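Local coordinates for nickel ABC transporter (Nickel-binding protein) (Bacillus halodurans, PDB 3T66) that probably serves as the extracellular solute-binding component of an ABC transporter, of the family that delivers peptides or nickel for uptake, at residues 13-18 and 466-471; 189-194 and 479-484; 459-464 and 471-476. All coordinates share one frame; numbering follows the deposited sequence.

All three contacts lay the C-terminal tail, which follows strand 451-464, against strands of the same lobe. Interactions 1 and 2 meet neighbouring parallel strands, 14-19 and 190-195, while interaction 3 turns the tail back on the strand it has just left. Trp471 belongs to both interaction 1 and interaction 3, and Phe17 of the first meets Phe193 of the second. Interaction 2 is wholly apolar and buried. Interaction 1 grades from buried rings to a partly exposed lysine that bonds across to a backbone carbonyl. In interaction 3 the packing is again apolar, but an indole N-H is satisfied within the tail itself.

Interaction 1 (13-18 and 466-471); sequences KHIHFL and NKVKNW
Phe17 and Trp471 meet at the buried end of this contact, where CE1 of the phenylalanine comes to 3.6 Å from CH2 of the indole. The two planes are nearly parallel, 23° apart, yet slid so far that the rings barely overlap: the centroid of the Phe17 ring lies 5.8 Å from that of the six-membered ring of Trp471. Each side chain has CG anti to its own backbone N (chi1 165° for Phe17), which turns both rings into the space between strand 14-19 and the tail, where CE1 and CH2 touch. Two residues earlier on the strand, the tip of Ile15 crosses Val468 at about a right angle, with Ile15 CD1 3.6 Å from Val468 CG2. Ile213 of the adjoining strand 213-215 touches all four of these side chains and extends the apolar patch.

Toward the start of the strand the contact becomes looser and polar. Lys467, partly exposed, sends a fully extended chain across to the backbone, and its NZ donates to His14 O at 2.9 Å. The ammonium approaches from 35° out of the carbonyl plane, and it also forms a salt bridge with Asp212, so one charged group ties the strand and the loop before strand 213-215 to the tail. A methionine in place of Lys467 would probably leave Asp212 without its cationic mate and the His14 carbonyl without this donor. The side chain of His14 leaves the backbone away from the tail, and its ND1 probably pairs with Ser190 OG, though the modelled distance is too short to trust.

Apolar where it is buried and polar toward solvent, the arrangement joins the two ends of the chain within one lobe of a family 5 solute-binding protein, the C-terminal tail running over the N-terminal strand.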
# COMPACT_ATOMS: atom_id res chain seq x y z
N LYS A 13 -9.28 21.78 -23.50
CA LYS A 13 -9.38 21.14 -22.17
C LYS A 13 -8.06 20.62 -21.63
O LYS A 13 -7.53 19.60 -22.12
CB LYS A 13 -10.46 20.06 -22.15
CG LYS A 13 -11.78 20.55 -21.58
CD LYS A 13 -12.96 19.94 -22.28
CE LYS A 13 -14.18 20.03 -21.41
NZ LYS A 13 -15.06 18.87 -21.64
N HIS A 14 -7.54 21.31 -20.61
CA HIS A 14 -6.21 21.02 -20.10
C HIS A 14 -6.12 20.91 -18.59
O HIS A 14 -6.78 21.65 -17.89
CB HIS A 14 -5.25 22.08 -20.58
CG HIS A 14 -3.84 21.78 -20.25
ND1 HIS A 14 -3.10 20.85 -20.94
CD2 HIS A 14 -3.02 22.29 -19.29
CE1 HIS A 14 -1.88 20.80 -20.43
NE2 HIS A 14 -1.80 21.68 -19.44
N ILE A 15 -5.28 19.99 -18.13
CA ILE A 15 -5.14 19.68 -16.73
C ILE A 15 -3.68 19.63 -16.43
O ILE A 15 -2.94 18.90 -17.08
CB ILE A 15 -5.74 18.30 -16.37
CG1 ILE A 15 -7.28 18.38 -16.27
CG2 ILE A 15 -5.13 17.74 -15.12
CD1 ILE A 15 -7.88 18.60 -14.91
N HIS A 16 -3.26 20.44 -15.45
CA HIS A 16 -1.89 20.41 -14.98
C HIS A 16 -1.89 19.78 -13.63
O HIS A 16 -2.48 20.31 -12.67
CB HIS A 16 -1.31 21.81 -14.87
CG HIS A 16 0.15 21.81 -14.55
ND1 HIS A 16 0.83 22.95 -14.16
CD2 HIS A 16 1.06 20.80 -14.52
CE1 HIS A 16 2.10 22.64 -13.94
NE2 HIS A 16 2.26 21.34 -14.15
N PHE A 17 -1.22 18.64 -13.57
CA PHE A 17 -1.17 17.81 -12.39
C PHE A 17 0.27 17.80 -12.00
O PHE A 17 1.18 17.70 -12.85
CB PHE A 17 -1.69 16.42 -12.71
CG PHE A 17 -1.38 15.38 -11.67
CD1 PHE A 17 -2.26 15.11 -10.65
CD2 PHE A 17 -0.23 14.62 -11.75
CE1 PHE A 17 -1.97 14.13 -9.71
CE2 PHE A 17 0.05 13.66 -10.81
CZ PHE A 17 -0.82 13.42 -9.80
N LEU A 18 0.45 17.98 -10.70
CA LEU A 18 1.76 18.27 -10.12
C LEU A 18 2.10 17.26 -9.06
O LEU A 18 1.47 17.19 -7.98
CB LEU A 18 1.81 19.69 -9.56
CG LEU A 18 3.16 20.08 -8.93
CD1 LEU A 18 4.46 19.77 -9.80
CD2 LEU A 18 3.11 21.54 -8.43
N ASN A 466 -13.27 23.87 -8.94
CA ASN A 466 -14.16 24.50 -9.92
C ASN A 466 -13.71 24.27 -11.35
O ASN A 466 -14.48 24.46 -12.28
CB ASN A 466 -14.33 26.01 -9.60
CG ASN A 466 -15.08 26.27 -8.23
OD1 ASN A 466 -15.51 27.39 -7.96
ND2 ASN A 466 -15.24 25.22 -7.39
N LYS A 467 -12.47 23.86 -11.51
CA LYS A 467 -11.98 23.48 -12.81
C LYS A 467 -12.12 21.98 -13.02
O LYS A 467 -12.50 21.55 -14.11
CB LYS A 467 -10.53 23.93 -13.01
CG LYS A 467 -10.02 23.65 -14.42
CD LYS A 467 -8.54 24.00 -14.60
CE LYS A 467 -8.14 23.97 -16.06
NZ LYS A 467 -6.66 23.96 -16.21
N VAL A 468 -11.83 21.20 -11.98
CA VAL A 468 -11.49 19.80 -12.11
C VAL A 468 -12.65 18.94 -11.68
O VAL A 468 -13.16 19.12 -10.59
CB VAL A 468 -10.24 19.46 -11.26
CG1 VAL A 468 -10.07 17.98 -11.11
CG2 VAL A 468 -9.02 20.04 -11.86
N LYS A 469 -13.05 18.00 -12.53
CA LYS A 469 -14.25 17.17 -12.25
C LYS A 469 -13.85 15.74 -12.22
O LYS A 469 -13.05 15.34 -13.05
CB LYS A 469 -15.33 17.36 -13.34
N ASN A 470 -14.37 14.96 -11.27
CA ASN A 470 -14.13 13.51 -11.25
C ASN A 470 -12.74 13.12 -10.87
O ASN A 470 -12.27 12.05 -11.24
CB ASN A 470 -14.36 12.91 -12.61
CG ASN A 470 -15.71 13.18 -13.13
OD1 ASN A 470 -16.63 13.45 -12.38
ND2 ASN A 470 -15.87 13.10 -14.44
N TRP A 471 -12.03 13.95 -10.15
CA TRP A 471 -10.81 13.39 -9.62
C TRP A 471 -11.20 12.31 -8.61
O TRP A 471 -11.93 12.63 -7.67
CB TRP A 471 -9.99 14.44 -8.91
CG TRP A 471 -8.91 13.80 -8.20
CD1 TRP A 471 -8.91 13.41 -6.89
CD2 TRP A 471 -7.65 13.37 -8.75
NE1 TRP A 471 -7.71 12.80 -6.59
CE2 TRP A 471 -6.92 12.77 -7.72
CE3 TRP A 471 -7.06 13.44 -10.02
CZ2 TRP A 471 -5.66 12.25 -7.91
CZ3 TRP A 471 -5.80 12.95 -10.19
CH2 TRP A 471 -5.11 12.36 -9.16

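Interaction 2 (189-194 and 479-484); sequences DSVTFS and YMITNQ
Ile481 points from the tail toward strand 190-195 and divides its two branches between Val191 and Phe193. These two residues stand two apart on the strand, and both direct their side chains at the tail. Val191 and Ile481 reach for each other tip to tip, the methyl CG2 of the valine lying 4.1 Å from CG2 of the isoleucine. Against Phe193 the approach is different: the two side chains slide past each other in opposite directions, and Ile481 CG1 sits at the edge of the ring, in its plane, 3.9 Å from Phe193 CD2. What serves this division is the first torsion of Ile481 (chi1 -62°), which sets CG2 opposite the backbone N and swings CG1 round beside that N, toward the phenylalanine.

The ring of Phe193 is bounded further by Phe17 on the neighbouring strand, with planes at about 45°, and by Ile35 and Arg38 of helix 35-38. Val191 also touches Leu175 of strand 172-177. Just beyond Ile481 the tail bends in an ST turn, Thr482 OG1 accepting from Gln484 N at 3.2 Å.

No hydrogen bond links the two segments. Aliphatic carbon and a ring edge are all that meet here, so between these two segments the attachment probably rests on shape and the exclusion of water, not on polar pairing.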
# COMPACT_ATOMS: atom_id res chain seq x y z
N ASP A 189 -8.59 17.66 -23.64
CA ASP A 189 -7.75 17.92 -24.75
C ASP A 189 -6.28 17.54 -24.46
O ASP A 189 -5.64 16.95 -25.28
CB ASP A 189 -8.05 19.30 -25.36
CG ASP A 189 -9.41 19.36 -26.10
OD1 ASP A 189 -9.65 18.52 -26.94
OD2 ASP A 189 -10.27 20.22 -25.87
N SER A 190 -5.76 17.84 -23.28
CA SER A 190 -4.37 17.50 -22.92
C SER A 190 -4.00 17.53 -21.42
O SER A 190 -4.66 18.15 -20.65
CB SER A 190 -3.44 18.43 -23.64
OG SER A 190 -3.39 19.64 -22.93
N VAL A 191 -2.90 16.90 -21.02
CA VAL A 191 -2.45 16.97 -19.61
C VAL A 191 -0.97 17.24 -19.53
O VAL A 191 -0.17 16.58 -20.22
CB VAL A 191 -2.60 15.62 -18.84
CG1 VAL A 191 -2.05 15.71 -17.43
CG2 VAL A 191 -4.01 15.15 -18.82
N THR A 192 -0.63 18.20 -18.66
CA THR A 192 0.73 18.35 -18.18
C THR A 192 0.87 17.65 -16.85
O THR A 192 0.15 17.95 -15.89
CB THR A 192 1.12 19.82 -18.06
OG1 THR A 192 0.86 20.49 -19.30
CG2 THR A 192 2.59 19.97 -17.74
N PHE A 193 1.81 16.72 -16.82
CA PHE A 193 2.14 15.93 -15.62
C PHE A 193 3.54 16.31 -15.23
O PHE A 193 4.48 15.94 -15.93
CB PHE A 193 2.12 14.42 -15.97
CG PHE A 193 2.18 13.50 -14.77
CD1 PHE A 193 3.35 13.35 -14.04
CD2 PHE A 193 1.08 12.75 -14.41
CE1 PHE A 193 3.40 12.48 -12.94
CE2 PHE A 193 1.12 11.88 -13.31
CZ PHE A 193 2.28 11.75 -12.58
N SER A 194 3.70 17.01 -14.13
CA SER A 194 5.01 17.51 -13.79
C SER A 194 5.32 17.24 -12.33
O SER A 194 4.39 16.99 -11.54
CB SER A 194 5.06 19.01 -14.03
OG SER A 194 4.13 19.60 -13.18
N TYR A 479 -3.33 4.98 -9.52
CA TYR A 479 -4.17 5.58 -10.52
C TYR A 479 -4.44 7.01 -10.20
O TYR A 479 -4.91 7.35 -9.12
CB TYR A 479 -5.45 4.79 -10.67
CG TYR A 479 -5.17 3.35 -10.76
CD1 TYR A 479 -4.48 2.85 -11.84
CD2 TYR A 479 -5.53 2.48 -9.77
CE1 TYR A 479 -4.18 1.50 -11.93
CE2 TYR A 479 -5.22 1.13 -9.86
CZ TYR A 479 -4.56 0.67 -10.94
OH TYR A 479 -4.24 -0.65 -11.04
N MET A 480 -4.10 7.87 -11.16
CA MET A 480 -4.25 9.29 -10.99
C MET A 480 -4.77 9.87 -12.27
O MET A 480 -5.91 10.29 -12.30
CB MET A 480 -2.92 9.87 -10.60
CG MET A 480 -2.28 9.00 -9.54
SD MET A 480 -0.99 9.88 -8.75
CE MET A 480 -0.35 8.62 -7.61
N ILE A 481 -4.00 9.85 -13.35
CA ILE A 481 -4.55 10.46 -14.55
C ILE A 481 -5.29 9.34 -15.27
O ILE A 481 -4.73 8.26 -15.40
CB ILE A 481 -3.46 11.17 -15.44
CG1 ILE A 481 -2.76 12.35 -14.72
CG2 ILE A 481 -4.05 11.66 -16.75
CD1 ILE A 481 -3.69 13.35 -14.09
N THR A 482 -6.54 9.59 -15.68
CA THR A 482 -7.46 8.56 -16.25
C THR A 482 -8.50 9.19 -17.16
O THR A 482 -8.79 10.36 -17.06
CB THR A 482 -8.29 7.80 -15.15
OG1 THR A 482 -9.39 8.60 -14.70
CG2 THR A 482 -7.46 7.47 -13.96
N ASN A 483 -9.13 8.40 -18.01
CA ASN A 483 -10.16 8.91 -18.94
C ASN A 483 -11.33 9.62 -18.26
O ASN A 483 -12.05 10.36 -18.87
CB ASN A 483 -10.68 7.79 -19.85
CG ASN A 483 -11.28 6.61 -19.07
OD1 ASN A 483 -11.16 6.50 -17.84
ND2 ASN A 483 -11.94 5.72 -19.80
N GLN A 484 -11.52 9.41 -16.98
CA GLN A 484 -12.71 9.92 -16.38
C GLN A 484 -12.58 11.40 -16.11
O GLN A 484 -13.55 12.10 -16.25
CB GLN A 484 -13.10 9.08 -15.15
CG GLN A 484 -13.81 7.74 -15.52
CD GLN A 484 -14.96 7.91 -16.55
OE1 GLN A 484 -15.89 8.71 -16.34
NE2 GLN A 484 -14.89 7.17 -17.66

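Interaction 3 (459-464 and 471-476); sequences AVVAYD and WVTTRS
Val461 lies over one face of the Trp471 indole, its CG1 3.5 Å above the ring plane and displaced toward the rim. The nearest indole atom is the nitrogen, with Val461 CG1 3.6 Å from Trp471 NE1. The other methyl of Val461 serves a second partner: Val461 CG2 meets Thr473 CG2 at 3.7 Å as the two side chains slide past each other. On the Tyr463 side the phenol ring bears on the root of the indole, Tyr463 CE1 coming to 3.7 Å from Trp471 CB. The two rings meet at a slant, their planes at 55°. Tyr463 holds CG between its backbone N and carbonyl carbon (chi1 68°), and this turn brings the CE1 side of the ring against Trp471 CB.

The next shell fixes these groups. Trp471 NE1 donates to Thr473 OG1 at 3.0 Å, with the hydroxyl close to the indole plane and the N-H...O angle at 141°, a somewhat bent bond that restrains the rotation of the indole. That same hydroxyl is hydrogen-bonded to Glu234, whose other carboxylate oxygen bonds to Tyr463 OH, so one glutamate on strand 231-237 links the tyrosine to the threonine. On the neighbouring strand 213-215, Ile213 and Tyr215 also pack against Val461.

Strand 451-464 thus turns Ala459, Val461 and Tyr463, every second residue, to the returning tail, while its backbone pairs antiparallel with strands 213-215 and 231-237. The tail runs back along that strand without hydrogen-bonding to it, consistent with a C-terminal tail packed against the sheet of one lobe of a family 5 solute-binding protein.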
# COMPACT_ATOMS: atom_id res chain seq x y z
N ALA A 459 -3.44 9.16 1.91
CA ALA A 459 -2.91 9.86 0.77
C ALA A 459 -3.79 11.06 0.64
O ALA A 459 -5.02 10.97 0.81
CB ALA A 459 -2.96 9.03 -0.46
N VAL A 460 -3.16 12.19 0.36
CA VAL A 460 -3.90 13.44 0.38
C VAL A 460 -3.71 14.14 -0.93
O VAL A 460 -2.60 14.15 -1.45
CB VAL A 460 -3.39 14.36 1.48
CG1 VAL A 460 -4.44 15.38 1.82
CG2 VAL A 460 -3.03 13.56 2.72
N VAL A 461 -4.80 14.68 -1.47
CA VAL A 461 -4.78 15.42 -2.72
C VAL A 461 -5.55 16.72 -2.58
O VAL A 461 -6.66 16.73 -2.05
CB VAL A 461 -5.41 14.59 -3.84
CG1 VAL A 461 -5.81 15.46 -5.02
CG2 VAL A 461 -4.45 13.60 -4.30
N ALA A 462 -4.99 17.81 -3.08
CA ALA A 462 -5.73 19.08 -3.14
C ALA A 462 -5.88 19.54 -4.59
O ALA A 462 -4.95 19.36 -5.42
CB ALA A 462 -5.02 20.15 -2.30
N TYR A 463 -7.03 20.11 -4.92
CA TYR A 463 -7.27 20.59 -6.28
C TYR A 463 -8.31 21.71 -6.41
O TYR A 463 -9.18 21.83 -5.54
CB TYR A 463 -7.68 19.44 -7.20
CG TYR A 463 -9.03 18.80 -6.95
CD1 TYR A 463 -9.12 17.53 -6.35
CD2 TYR A 463 -10.21 19.41 -7.38
CE1 TYR A 463 -10.37 16.89 -6.16
CE2 TYR A 463 -11.47 18.78 -7.18
CZ TYR A 463 -11.53 17.52 -6.57
OH TYR A 463 -12.75 16.90 -6.40
N ASP A 464 -8.22 22.48 -7.51
CA ASP A 464 -9.18 23.54 -7.88
C ASP A 464 -10.54 22.88 -8.15
O ASP A 464 -10.73 22.22 -9.20
CB ASP A 464 -8.64 24.26 -9.13
CG ASP A 464 -9.60 25.30 -9.73
OD1 ASP A 464 -10.86 25.19 -9.69
OD2 ASP A 464 -9.06 26.25 -10.32
N TRP A 471 -12.03 13.95 -10.15
CA TRP A 471 -10.81 13.39 -9.62
C TRP A 471 -11.20 12.31 -8.61
O TRP A 471 -11.93 12.63 -7.67
CB TRP A 471 -9.99 14.44 -8.91
CG TRP A 471 -8.91 13.80 -8.20
CD1 TRP A 471 -8.91 13.41 -6.89
CD2 TRP A 471 -7.65 13.37 -8.75
NE1 TRP A 471 -7.71 12.80 -6.59
CE2 TRP A 471 -6.92 12.77 -7.72
CE3 TRP A 471 -7.06 13.44 -10.02
CZ2 TRP A 471 -5.66 12.25 -7.91
CZ3 TRP A 471 -5.80 12.95 -10.19
CH2 TRP A 471 -5.11 12.36 -9.16
N VAL A 472 -10.75 11.07 -8.76
CA VAL A 472 -10.83 10.11 -7.63
C VAL A 472 -9.42 9.89 -7.12
O VAL A 472 -8.53 9.69 -7.92
CB VAL A 472 -11.47 8.73 -8.02
N THR A 473 -9.21 9.99 -5.81
CA THR A 473 -7.93 9.65 -5.16
C THR A 473 -7.89 8.14 -4.82
O THR A 473 -8.60 7.66 -3.93
CB THR A 473 -7.73 10.39 -3.80
OG1 THR A 473 -8.32 11.69 -3.85
CG2 THR A 473 -6.25 10.49 -3.44
N THR A 474 -7.03 7.39 -5.50
CA THR A 474 -7.09 5.93 -5.39
C THR A 474 -6.24 5.35 -4.29
O THR A 474 -5.13 5.81 -4.04
CB THR A 474 -6.64 5.28 -6.66
OG1 THR A 474 -5.23 5.51 -6.83
CG2 THR A 474 -7.45 5.84 -7.82
N ARG A 475 -6.74 4.29 -3.67
CA ARG A 475 -6.08 3.65 -2.56
C ARG A 475 -4.76 2.99 -2.89
O ARG A 475 -3.84 3.01 -2.07
CB ARG A 475 -7.03 2.65 -1.92
CG ARG A 475 -8.09 3.37 -1.14
CD ARG A 475 -8.96 2.41 -0.35
NE ARG A 475 -9.86 1.81 -1.29
CZ ARG A 475 -11.10 2.22 -1.50
NH1 ARG A 475 -11.62 3.20 -0.77
NH2 ARG A 475 -11.81 1.59 -2.42
N SER A 476 -4.65 2.38 -4.07
CA SER A 476 -3.43 1.70 -4.43
C SER A 476 -2.38 2.76 -4.66
O SER A 476 -1.16 2.53 -4.55
CB SER A 476 -3.64 0.91 -5.69
OG SER A 476 -4.26 1.72 -6.66